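Acetylcholine-binding protein (Bulinus truncatus, PDB 2BJ0) probably binds acetylcholine, as a soluble pentameric relative of the ligand-binding domain of nicotinic acetylcholine receptors. Local coordinates at residues Thr5-Asn8 and Gln9-Gly12; Ser63-Ser67 and Ser68-Gln72; Leu75-Lys79 and Met80-Asp84. All blocks are in the same frame, centred on the assembly; numbering follows the deposited sequence.

Contact 1 (Thr5-Asn8 and Gln9-Gly12); sequences TLLN and QITG
Leu-7 O receives the amide of Thr-11 one helical turn on, with Thr-11 N to Leu-7 O at 2.7 Å, a clear example of the i to i+4 bond of an alpha helix. Ile-10 N repeats it on Leu-6 O at 2.9 Å, whereas Gln-9 N reaches that same oxygen weakly. At the last turn of the helix Gly-12 N is bonded to Asn-8 O. The hydroxyl of Thr-11 is set beside its own backbone N (chi1 -56°), which places Thr-11 OG1 3.0 Å from Leu-7 O, but Lys-79 O competes for its one proton and is the stronger partner. Beyond the backbone, Ile-10 reaches back with two branches, CD1 lying 4.1 Å from Leu-6 CG and CG2 lying 4.2 Å from Leu-7 CD1, and it also packs on Met-80. An alanine in place of Ile-10 would lose both branches and would probably open a gap toward Leu-6, Leu-7 and Met-80. On the outer side, the extended chain of Gln-9 places its OE1 3.3 Å from Leu-6 CD1, while NE2 is bonded to Glu-13. The chemistry implies an amphipathic helix, with Leu-7 and Ile-10 buried and Asn-8 and Gln-9 exposed.

Contact 2 (Ser63-Ser67 and Ser68-Gln72); sequences SLLSS and SSLDQ
Leu-65 carries nearly the whole of this contact, its carbonyl binding Ser-68 while its side chain covers the residues beyond. The oxygen is gripped twice by one residue: Ser-68 N approaches Leu-65 O to 2.6 Å, tilted 25° from the carbonyl plane, and closes a beta turn over Leu-65 to Ser-68. Ser-68 OG takes a lone pair of the same oxygen in the carbonyl plane, at 3.2 Å from Leu-65 O. With chi1 at 81° the hydroxyl stands between the backbone N and carbonyl carbon of Ser-68, a rotation that swings it back over the turn. The two methyls of Leu-65 then divide the work. CD2 rests 3.5 Å from Ser-68 OG and touches Leu-70 CB at 4.1 Å, the two leucine side chains crossing at about a right angle; CD1 reaches further along the chain, to 3.5 Å from Gln-72 CA and 3.7 Å from Asp-71 O. Ser-66 and Ser-67 sit exposed at the corner of the turn, their CB bonds pointing away overall, although Ser-67 CB still touches Ser-68 N. The loop joins strand 45-57 to strand 72-76, and Lys-106 adds a further donor to Leu-65 O while also binding Ser-68 O. Ile-2 packs on both Leu-65 and Leu-70, and Leu-65 also meets Val-73 of strand 72-76. Across the subunit interface, Leu-70 packs on Leu-19 of a neighbouring subunit, and Gln-148 of that subunit donates to Gln-72 O. Within the same chain, Leu-64 packs on Leu-7 of helix 4-12.

Contact 3 (Leu75-Lys79 and Met80-Asp84); sequences LPVSK and MWTPD
Met-80 follows directly on a single turn of 3-10 helix and meets it through both backbone and side chain. Met-80 N is bonded only weakly to Val-77 O, at 3.5 Å; the preceding bond, Lys-79 N to Pro-76 O at 3.0 Å, is the firmer hold on the turn. The chain then extends, and the carbonyl oxygens of Met-80 and Val-77 come within 3.1 Å of each other, two acceptors side by side. The thioether bends at its last torsion (chi3 76°), bringing the CE methyl to 4.2 Å from Leu-75 CD1, with the two side chains crossing at about a right angle. A residue further, Trp-81 turns its CB away from the turn; its indole meets Trp-56 edge-to-face, packs on Phe-149 of strand 149-153 and has Pro-83 N over one face, offset toward the rim. The chain next comes back to the turn at Thr-82. The threonine methyl CG2, rather than its hydroxyl, faces Val-77, lying 4.2 Å from Val-77 CG2 and 4.1 Å from Val-77 O. With Pro-83 and Asp-84 the segment completes the Trp-Xaa-Pro-Asp motif of the Cys-loop receptor family. The buried Asp-84 carboxylate is held by Ser-141 and His-144 on OD1 and by Thr-143 on OD2. Among the neighbouring strands, Val-102 and Val-104 of strand 101-105 and Val-110 of strand 109-121 cover Met-80. The turn follows strand 72-76, and the chain runs on from it to strand 85-87.

Overall arrangement
The three local contacts meet through a shared apolar seam. Leu-64 of contact 2 joins all three: its CD1 lies 4.2 Å from Ile-10 CD1 of contact 1, and its CD2 lies 3.9 Å from Leu-75 CD1 of contact 3. Contact 1 also meets contact 3 directly, with Leu-7 CD2 at 4.2 Å from Leu-75 CD2. Centre to centre, contact 1 is about 15 Å from contact 2 and about 12 Å from contact 3, while contacts 2 and 3 are about 19 Å apart. Contact 3 is the innermost, about 13 Å from the chain centre; as in relatives, its 80-84 segment probably leads into loop A of the agonist site.

Contact 1 (Thr5-Asn8 and Gln9-Gly12)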
# COMPACT_ATOMS: atom_id res chain seq x y z
N THR A 5 21.72 13.09 19.14
CA THR A 5 22.69 13.41 18.12
C THR A 5 23.44 12.18 17.61
O THR A 5 23.94 12.18 16.50
CB THR A 5 23.69 14.42 18.66
OG1 THR A 5 23.97 14.10 20.03
CG2 THR A 5 23.06 15.81 18.71
N LEU A 6 23.57 11.14 18.43
CA LEU A 6 24.17 9.91 17.93
C LEU A 6 23.21 9.23 16.93
O LEU A 6 23.63 8.71 15.90
CB LEU A 6 24.51 8.95 19.08
CG LEU A 6 25.18 7.64 18.67
CD1 LEU A 6 26.42 7.84 17.86
CD2 LEU A 6 25.51 6.89 19.94
N LEU A 7 21.92 9.28 17.23
CA LEU A 7 20.92 8.70 16.35
C LEU A 7 21.02 9.32 14.97
O LEU A 7 20.81 8.65 13.95
CB LEU A 7 19.53 8.87 16.97
CG LEU A 7 18.46 7.87 16.59
CD1 LEU A 7 18.99 6.42 16.66
CD2 LEU A 7 17.30 8.08 17.53
N ASN A 8 21.40 10.59 14.90
CA ASN A 8 21.61 11.22 13.61
C ASN A 8 22.78 10.63 12.81
O ASN A 8 22.70 10.58 11.59
CB ASN A 8 21.80 12.73 13.80
CG ASN A 8 20.59 13.39 14.45
OD1 ASN A 8 19.50 12.78 14.57
ND2 ASN A 8 20.76 14.65 14.86
N GLN A 9 23.86 10.22 13.47
CA GLN A 9 24.90 9.44 12.78
C GLN A 9 24.34 8.06 12.35
O GLN A 9 24.51 7.65 11.21
CB GLN A 9 26.17 9.24 13.67
CG GLN A 9 27.22 8.35 13.00
CD GLN A 9 28.34 7.88 13.92
OE1 GLN A 9 28.29 8.13 15.13
NE2 GLN A 9 29.35 7.21 13.35
N ILE A 10 23.68 7.37 13.28
CA ILE A 10 23.11 6.03 13.07
C ILE A 10 22.12 6.03 11.90
O ILE A 10 22.22 5.22 10.99
CB ILE A 10 22.44 5.53 14.37
CG1 ILE A 10 23.50 5.23 15.45
CG2 ILE A 10 21.55 4.29 14.12
CD1 ILE A 10 22.93 4.84 16.79
N THR A 11 21.17 6.95 11.91
CA THR A 11 20.27 7.06 10.77
C THR A 11 21.00 7.51 9.50
O THR A 11 20.76 7.00 8.39
CB THR A 11 19.17 8.03 11.16
OG1 THR A 11 18.57 7.54 12.36
CG2 THR A 11 18.04 8.00 10.10
N GLY A 12 21.93 8.44 9.65
CA GLY A 12 22.73 8.88 8.52
C GLY A 12 23.49 7.80 7.82
O GLY A 12 23.70 7.89 6.61

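Contact 2 (Ser63-Ser67 and Ser68-Gln72)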
# COMPACT_ATOMS: atom_id res chain seq x y z
N SER A 63 26.67 3.97 22.97
CA SER A 63 26.65 5.32 23.50
C SER A 63 25.27 5.96 23.42
O SER A 63 25.08 7.10 23.82
CB SER A 63 27.65 6.17 22.74
OG SER A 63 28.94 5.85 23.19
N LEU A 64 24.31 5.22 22.88
CA LEU A 64 22.97 5.73 22.74
C LEU A 64 22.34 5.80 24.12
O LEU A 64 21.53 6.68 24.39
CB LEU A 64 22.16 4.82 21.82
CG LEU A 64 20.91 5.32 21.09
CD1 LEU A 64 21.14 6.55 20.19
CD2 LEU A 64 20.34 4.15 20.28
N LEU A 65 22.76 4.90 25.00
CA LEU A 65 22.12 4.70 26.30
C LEU A 65 22.99 4.99 27.52
O LEU A 65 22.45 5.36 28.56
CB LEU A 65 21.60 3.27 26.41
CG LEU A 65 20.36 2.92 25.58
CD1 LEU A 65 19.93 1.52 25.93
CD2 LEU A 65 19.22 3.93 25.80
N SER A 66 24.30 4.80 27.39
CA SER A 66 25.27 4.85 28.50
C SER A 66 24.99 5.83 29.67
O SER A 66 25.35 5.55 30.82
CB SER A 66 26.70 5.05 27.95
OG SER A 66 26.75 6.16 27.08
N SER A 67 24.34 6.96 29.37
CA SER A 67 23.96 7.93 30.41
C SER A 67 22.45 8.20 30.48
O SER A 67 22.00 9.33 30.70
CB SER A 67 24.73 9.24 30.20
OG SER A 67 24.52 9.74 28.89
N SER A 68 21.65 7.15 30.31
CA SER A 68 20.21 7.27 30.47
C SER A 68 19.73 6.15 31.39
O SER A 68 20.43 5.13 31.58
CB SER A 68 19.49 7.23 29.12
OG SER A 68 19.34 5.90 28.65
N SER A 69 18.55 6.35 31.97
CA SER A 69 17.97 5.39 32.90
C SER A 69 17.66 4.08 32.19
O SER A 69 17.98 3.00 32.72
CB SER A 69 16.72 5.98 33.55
OG SER A 69 16.24 7.12 32.83
N LEU A 70 17.08 4.20 30.99
CA LEU A 70 16.72 3.07 30.11
C LEU A 70 17.83 2.02 29.97
O LEU A 70 18.96 2.37 29.66
CB LEU A 70 16.35 3.60 28.71
CG LEU A 70 15.22 4.62 28.48
CD1 LEU A 70 15.11 4.97 27.03
CD2 LEU A 70 13.89 4.10 28.96
N ASP A 71 17.49 0.75 30.19
CA ASP A 71 18.43 -0.37 29.99
C ASP A 71 18.48 -0.81 28.53
O ASP A 71 19.44 -1.45 28.08
CB ASP A 71 18.06 -1.58 30.87
CG ASP A 71 17.70 -1.18 32.30
OD1 ASP A 71 18.47 -0.38 32.91
OD2 ASP A 71 16.65 -1.59 32.88
N GLN A 72 17.41 -0.49 27.82
CA GLN A 72 17.32 -0.70 26.39
C GLN A 72 16.29 0.26 25.79
O GLN A 72 15.54 0.90 26.53
CB GLN A 72 16.95 -2.14 26.07
CG GLN A 72 15.73 -2.62 26.80
CD GLN A 72 15.54 -4.09 26.61
OE1 GLN A 72 16.51 -4.87 26.65
NE2 GLN A 72 14.29 -4.51 26.40

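Contact 3 (Leu75-Lys79 and Met80-Asp84)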
# COMPACT_ATOMS: atom_id res chain seq x y z
N LEU A 75 13.26 1.33 18.88
CA LEU A 75 13.26 2.36 17.84
C LEU A 75 12.62 1.82 16.57
O LEU A 75 12.67 0.61 16.31
CB LEU A 75 14.67 2.84 17.56
CG LEU A 75 15.46 3.40 18.76
CD1 LEU A 75 16.97 3.21 18.54
CD2 LEU A 75 15.07 4.86 18.96
N PRO A 76 12.05 2.72 15.77
CA PRO A 76 11.53 2.33 14.49
C PRO A 76 12.68 1.82 13.66
O PRO A 76 13.79 2.37 13.71
CB PRO A 76 11.00 3.66 13.88
CG PRO A 76 10.79 4.57 15.06
CD PRO A 76 11.90 4.17 16.01
N VAL A 77 12.40 0.76 12.93
CA VAL A 77 13.26 0.15 11.97
C VAL A 77 13.87 1.12 10.97
O VAL A 77 15.00 0.92 10.55
CB VAL A 77 12.48 -0.98 11.28
CG1 VAL A 77 12.78 -1.12 9.83
CG2 VAL A 77 12.70 -2.29 12.01
N SER A 78 13.13 2.16 10.59
CA SER A 78 13.65 3.15 9.65
C SER A 78 14.84 3.96 10.20
O SER A 78 15.49 4.67 9.44
CB SER A 78 12.54 4.13 9.28
OG SER A 78 12.14 4.82 10.44
N LYS A 79 15.12 3.87 11.50
CA LYS A 79 16.18 4.67 12.13
C LYS A 79 17.59 4.07 12.02
O LYS A 79 18.56 4.74 12.33
CB LYS A 79 15.85 4.96 13.60
CG LYS A 79 14.61 5.87 13.74
CD LYS A 79 14.83 7.16 13.00
CE LYS A 79 13.50 7.74 12.52
NZ LYS A 79 13.75 8.95 11.69
N MET A 80 17.70 2.83 11.59
CA MET A 80 19.03 2.22 11.45
C MET A 80 19.06 1.17 10.36
O MET A 80 18.02 0.78 9.85
CB MET A 80 19.44 1.60 12.78
CG MET A 80 18.53 0.48 13.19
SD MET A 80 19.25 -0.48 14.55
CE MET A 80 18.91 0.71 15.85
N TRP A 81 20.26 0.76 9.95
CA TRP A 81 20.37 -0.36 9.04
C TRP A 81 19.80 -1.58 9.73
O TRP A 81 20.05 -1.80 10.93
CB TRP A 81 21.84 -0.60 8.73
CG TRP A 81 22.07 -1.75 7.82
CD1 TRP A 81 22.13 -1.72 6.47
CD2 TRP A 81 22.28 -3.12 8.20
NE1 TRP A 81 22.37 -2.98 5.98
CE2 TRP A 81 22.45 -3.86 7.03
CE3 TRP A 81 22.31 -3.80 9.44
CZ2 TRP A 81 22.68 -5.25 7.03
CZ3 TRP A 81 22.55 -5.18 9.45
CH2 TRP A 81 22.73 -5.88 8.25
N THR A 82 19.05 -2.39 8.97
CA THR A 82 18.57 -3.70 9.42
C THR A 82 18.82 -4.70 8.30
O THR A 82 18.94 -4.31 7.12
CB THR A 82 17.05 -3.70 9.80
OG1 THR A 82 16.29 -3.19 8.70
CG2 THR A 82 16.76 -2.73 10.96
N PRO A 83 18.97 -5.98 8.64
CA PRO A 83 19.31 -6.98 7.61
C PRO A 83 18.28 -7.03 6.49
O PRO A 83 17.09 -7.02 6.76
CB PRO A 83 19.30 -8.29 8.41
CG PRO A 83 19.74 -7.87 9.79
CD PRO A 83 18.94 -6.56 10.00
N ASP A 84 18.73 -7.12 5.25
CA ASP A 84 17.81 -7.29 4.13
C ASP A 84 17.50 -8.77 3.89
O ASP A 84 17.73 -9.28 2.80
CB ASP A 84 18.37 -6.63 2.86
CG ASP A 84 19.65 -7.30 2.37
OD1 ASP A 84 20.43 -7.78 3.24
OD2 ASP A 84 19.93 -7.41 1.15